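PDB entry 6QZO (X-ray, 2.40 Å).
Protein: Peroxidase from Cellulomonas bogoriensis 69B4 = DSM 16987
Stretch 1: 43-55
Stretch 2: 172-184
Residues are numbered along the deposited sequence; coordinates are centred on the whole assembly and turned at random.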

# COMPACT_ATOMS: atom_id res chain seq x y z
N PRO A 43 -5.30 -15.66 -11.96
CA PRO A 43 -4.37 -15.86 -10.85
C PRO A 43 -4.21 -14.52 -10.12
O PRO A 43 -4.03 -13.48 -10.77
CB PRO A 43 -3.07 -16.33 -11.52
CG PRO A 43 -3.49 -16.91 -12.86
CD PRO A 43 -4.75 -16.15 -13.24
N PRO A 44 -4.38 -14.47 -8.78
CA PRO A 44 -4.33 -13.19 -8.07
C PRO A 44 -2.97 -12.50 -8.17
O PRO A 44 -1.94 -13.09 -7.87
CB PRO A 44 -4.70 -13.58 -6.63
CG PRO A 44 -5.45 -14.88 -6.77
CD PRO A 44 -4.78 -15.58 -7.92
N PRO A 45 -2.93 -11.24 -8.65
CA PRO A 45 -1.69 -10.47 -8.68
C PRO A 45 -1.45 -9.80 -7.31
O PRO A 45 -2.25 -9.96 -6.42
CB PRO A 45 -2.02 -9.44 -9.77
CG PRO A 45 -3.47 -9.14 -9.53
CD PRO A 45 -4.08 -10.47 -9.18
N SER A 46 -0.37 -9.02 -7.21
CA SER A 46 0.19 -8.53 -5.92
C SER A 46 -0.77 -7.59 -5.19
O SER A 46 -0.79 -7.66 -3.94
CB SER A 46 1.53 -7.90 -6.15
OG SER A 46 2.47 -8.85 -6.61
N PHE A 47 -1.52 -6.73 -5.89
CA PHE A 47 -2.27 -5.64 -5.22
C PHE A 47 -3.75 -5.62 -5.62
O PHE A 47 -4.09 -6.08 -6.74
CB PHE A 47 -1.60 -4.30 -5.50
CG PHE A 47 -0.12 -4.35 -5.21
CD1 PHE A 47 0.33 -4.59 -3.92
CD2 PHE A 47 0.80 -4.26 -6.23
CE1 PHE A 47 1.68 -4.70 -3.65
CE2 PHE A 47 2.16 -4.35 -5.95
CZ PHE A 47 2.60 -4.58 -4.67
N ILE A 48 -4.56 -5.08 -4.71
CA ILE A 48 -6.04 -4.92 -4.83
C ILE A 48 -6.48 -3.59 -4.21
O ILE A 48 -5.96 -3.22 -3.14
CB ILE A 48 -6.80 -6.07 -4.15
CG1 ILE A 48 -8.28 -6.04 -4.51
CG2 ILE A 48 -6.58 -6.08 -2.64
CD1 ILE A 48 -8.97 -7.37 -4.28
N ALA A 49 -7.43 -2.93 -4.86
CA ALA A 49 -8.25 -1.85 -4.27
C ALA A 49 -9.70 -2.19 -4.60
O ALA A 49 -10.00 -2.29 -5.78
CB ALA A 49 -7.84 -0.51 -4.82
N LEU A 50 -10.52 -2.46 -3.58
CA LEU A 50 -11.98 -2.55 -3.76
C LEU A 50 -12.54 -1.15 -3.52
O LEU A 50 -12.40 -0.65 -2.38
CB LEU A 50 -12.55 -3.52 -2.73
CG LEU A 50 -12.33 -5.01 -2.88
CD1 LEU A 50 -12.98 -5.56 -4.11
CD2 LEU A 50 -10.88 -5.44 -2.81
N VAL A 51 -13.10 -0.55 -4.57
CA VAL A 51 -13.74 0.79 -4.50
C VAL A 51 -15.27 0.61 -4.56
O VAL A 51 -15.79 0.29 -5.63
CB VAL A 51 -13.23 1.71 -5.62
CG1 VAL A 51 -13.77 3.12 -5.45
CG2 VAL A 51 -11.71 1.73 -5.68
N ALA A 52 -15.93 0.78 -3.42
CA ALA A 52 -17.39 0.85 -3.30
C ALA A 52 -17.83 2.27 -3.59
O ALA A 52 -17.25 3.22 -3.02
CB ALA A 52 -17.84 0.41 -1.92
N LEU A 53 -18.84 2.42 -4.46
CA LEU A 53 -19.43 3.73 -4.78
C LEU A 53 -20.92 3.67 -4.47
O LEU A 53 -21.49 2.57 -4.49
CB LEU A 53 -19.15 4.09 -6.24
CG LEU A 53 -17.66 4.16 -6.61
CD1 LEU A 53 -17.21 2.88 -7.30
CD2 LEU A 53 -17.37 5.36 -7.49
N ASP A 54 -21.50 4.82 -4.13
CA ASP A 54 -22.96 4.99 -3.93
C ASP A 54 -23.50 5.88 -5.05
O ASP A 54 -22.90 6.92 -5.34
CB ASP A 54 -23.25 5.53 -2.53
CG ASP A 54 -23.21 4.49 -1.45
OD1 ASP A 54 -23.24 3.28 -1.78
OD2 ASP A 54 -23.12 4.90 -0.28
N LEU A 55 -24.58 5.46 -5.68
CA LEU A 55 -25.25 6.25 -6.74
C LEU A 55 -25.85 7.51 -6.10
O LEU A 55 -26.22 7.46 -4.93
CB LEU A 55 -26.32 5.38 -7.41
CG LEU A 55 -25.76 4.16 -8.15
CD1 LEU A 55 -26.87 3.21 -8.53
CD2 LEU A 55 -25.02 4.64 -9.39
N VAL A 172 -17.54 7.89 -4.03
CA VAL A 172 -16.80 6.85 -3.27
C VAL A 172 -17.47 6.70 -1.89
O VAL A 172 -17.74 7.73 -1.26
CB VAL A 172 -15.31 7.19 -3.11
CG1 VAL A 172 -14.60 6.19 -2.22
CG2 VAL A 172 -14.63 7.29 -4.46
N ARG A 173 -17.72 5.46 -1.48
CA ARG A 173 -18.26 5.14 -0.14
C ARG A 173 -17.10 4.66 0.74
O ARG A 173 -16.93 5.18 1.86
CB ARG A 173 -19.35 4.07 -0.29
CG ARG A 173 -19.99 3.66 1.03
CD ARG A 173 -20.93 2.49 0.84
NE ARG A 173 -21.44 2.13 2.15
CZ ARG A 173 -22.42 2.76 2.79
NH1 ARG A 173 -23.04 3.79 2.24
NH2 ARG A 173 -22.79 2.35 3.99
N TRP A 174 -16.34 3.70 0.22
CA TRP A 174 -15.09 3.21 0.86
C TRP A 174 -14.14 2.66 -0.20
O TRP A 174 -14.58 2.37 -1.34
CB TRP A 174 -15.37 2.18 1.96
CG TRP A 174 -16.29 1.04 1.64
CD1 TRP A 174 -17.55 0.87 2.15
CD2 TRP A 174 -16.02 -0.16 0.88
NE1 TRP A 174 -18.09 -0.31 1.73
CE2 TRP A 174 -17.18 -0.96 0.95
CE3 TRP A 174 -14.94 -0.61 0.11
CZ2 TRP A 174 -17.28 -2.19 0.28
CZ3 TRP A 174 -15.04 -1.83 -0.54
CH2 TRP A 174 -16.20 -2.61 -0.45
N VAL A 175 -12.88 2.56 0.19
CA VAL A 175 -11.77 1.91 -0.57
C VAL A 175 -11.00 1.05 0.42
O VAL A 175 -10.54 1.59 1.44
CB VAL A 175 -10.83 2.94 -1.21
CG1 VAL A 175 -9.77 2.27 -2.07
CG2 VAL A 175 -11.59 3.99 -2.01
N GLN A 176 -10.90 -0.25 0.13
CA GLN A 176 -10.12 -1.23 0.91
C GLN A 176 -8.94 -1.65 0.03
O GLN A 176 -9.18 -2.10 -1.09
CB GLN A 176 -11.01 -2.39 1.32
CG GLN A 176 -12.16 -1.95 2.22
CD GLN A 176 -12.91 -3.14 2.80
OE1 GLN A 176 -12.34 -3.97 3.50
NE2 GLN A 176 -14.19 -3.23 2.49
N ARG A 177 -7.72 -1.47 0.53
CA ARG A 177 -6.46 -1.74 -0.19
C ARG A 177 -5.83 -2.96 0.46
O ARG A 177 -5.90 -3.09 1.70
CB ARG A 177 -5.55 -0.51 -0.12
CG ARG A 177 -6.28 0.80 -0.36
CD ARG A 177 -5.36 2.01 -0.28
NE ARG A 177 -5.97 3.20 -0.82
CZ ARG A 177 -6.14 3.45 -2.11
NH1 ARG A 177 -5.83 2.55 -3.04
NH2 ARG A 177 -6.71 4.60 -2.46
N GLY A 178 -5.25 -3.85 -0.34
CA GLY A 178 -4.59 -5.05 0.18
C GLY A 178 -3.44 -5.46 -0.71
O GLY A 178 -3.28 -4.86 -1.81
N PHE A 179 -2.68 -6.47 -0.26
CA PHE A 179 -1.42 -6.91 -0.88
C PHE A 179 -1.13 -8.38 -0.58
O PHE A 179 -1.62 -8.94 0.44
CB PHE A 179 -0.26 -6.05 -0.39
CG PHE A 179 -0.05 -6.03 1.10
CD1 PHE A 179 0.73 -6.99 1.72
CD2 PHE A 179 -0.62 -5.03 1.88
CE1 PHE A 179 0.93 -6.97 3.09
CE2 PHE A 179 -0.40 -5.01 3.25
CZ PHE A 179 0.37 -5.98 3.85
N ARG A 180 -0.38 -8.98 -1.50
CA ARG A 180 0.37 -10.24 -1.31
C ARG A 180 1.83 -9.90 -1.60
O ARG A 180 2.15 -8.69 -1.66
CB ARG A 180 -0.14 -11.33 -2.27
CG ARG A 180 -1.64 -11.55 -2.21
CD ARG A 180 -2.08 -12.56 -3.26
NE ARG A 180 -3.47 -12.94 -3.05
CZ ARG A 180 -3.98 -14.16 -3.22
NH1 ARG A 180 -3.23 -15.18 -3.59
NH2 ARG A 180 -5.26 -14.36 -2.97
N ARG A 181 2.66 -10.90 -1.86
CA ARG A 181 4.08 -10.66 -2.23
C ARG A 181 4.13 -10.01 -3.62
O ARG A 181 3.11 -10.02 -4.33
CB ARG A 181 4.87 -11.96 -2.04
CG ARG A 181 4.96 -12.37 -0.58
CD ARG A 181 6.32 -12.90 -0.21
NE ARG A 181 6.44 -13.21 1.22
CZ ARG A 181 7.16 -12.53 2.11
NH1 ARG A 181 7.86 -11.46 1.77
NH2 ARG A 181 7.17 -12.94 3.37
N SER A 182 5.24 -9.33 -3.92
CA SER A 182 5.46 -8.59 -5.17
C SER A 182 5.66 -9.57 -6.33
O SER A 182 5.95 -10.74 -6.12
CB SER A 182 6.61 -7.65 -5.00
OG SER A 182 6.24 -6.61 -4.09
N PRO A 183 5.48 -9.13 -7.59
CA PRO A 183 5.77 -10.01 -8.73
C PRO A 183 7.21 -10.52 -8.70
O PRO A 183 8.09 -9.74 -8.40
CB PRO A 183 5.51 -9.11 -9.95
CG PRO A 183 5.63 -7.72 -9.40
CD PRO A 183 5.03 -7.80 -8.01
N GLY A 184 7.40 -11.79 -9.03
CA GLY A 184 8.70 -12.48 -9.05
C GLY A 184 9.12 -12.91 -7.66
O GLY A 184 10.23 -13.44 -7.52

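The one salt bridge between the two stretches lies near one end of the pairing, where Arg173 NH1 donates to Asp54 OD2 at 2.8 Å. The arginine is extended, with its first three chi angles all t, and the carboxylate meets the guanidinium at its edge, where the N-H groups point. At the other end Ser46 OG donates to Arg181 O at 2.6 Å; a short hydroxyl side chain suits this place, because it reaches a backbone carbonyl just beyond the end of the partner strand.

Between these anchors the strands run antiparallel, joined by a ladder of backbone hydrogen bonds. Ile48 and Gly178 bond reciprocally, as do Leu50 and Gln176, with Leu50 N to Gln176 O at 2.9 Å and Gln176 N to Leu50 O at 3.0 Å. Ala52 N donates to Trp174 O at 2.9 Å, but the return bond from Trp174 N to Ala52 O is weak at 3.4 Å. The register slips here in a beta bulge, and Arg173 N takes the same Ala52 O at 2.8 Å.

Side chains alternate between the two faces of the sheet. Phe47, Ala49 and Val51 share one with Phe179, Arg177 and Val175; there Val51 CG2 packs 4.1 Å from Val175 CG1, and Phe47 CD1 lies 3.9 Å from Phe179 CB. On the other, Trp174 lays its indole over Ala52, whose CB sits 3.3 Å from the six-membered ring centroid, almost on the ring normal. The small methyl fits this close CH-pi contact, while Leu50 CB extends the apolar surface to Trp174 CZ3 at 3.7 Å. Gly178 leaves room beside Ile48: an ideal CB on the glycine would lie only 3.1 Å from Ile48 CG2. Together the stretches bury 982 Å², counting both sides.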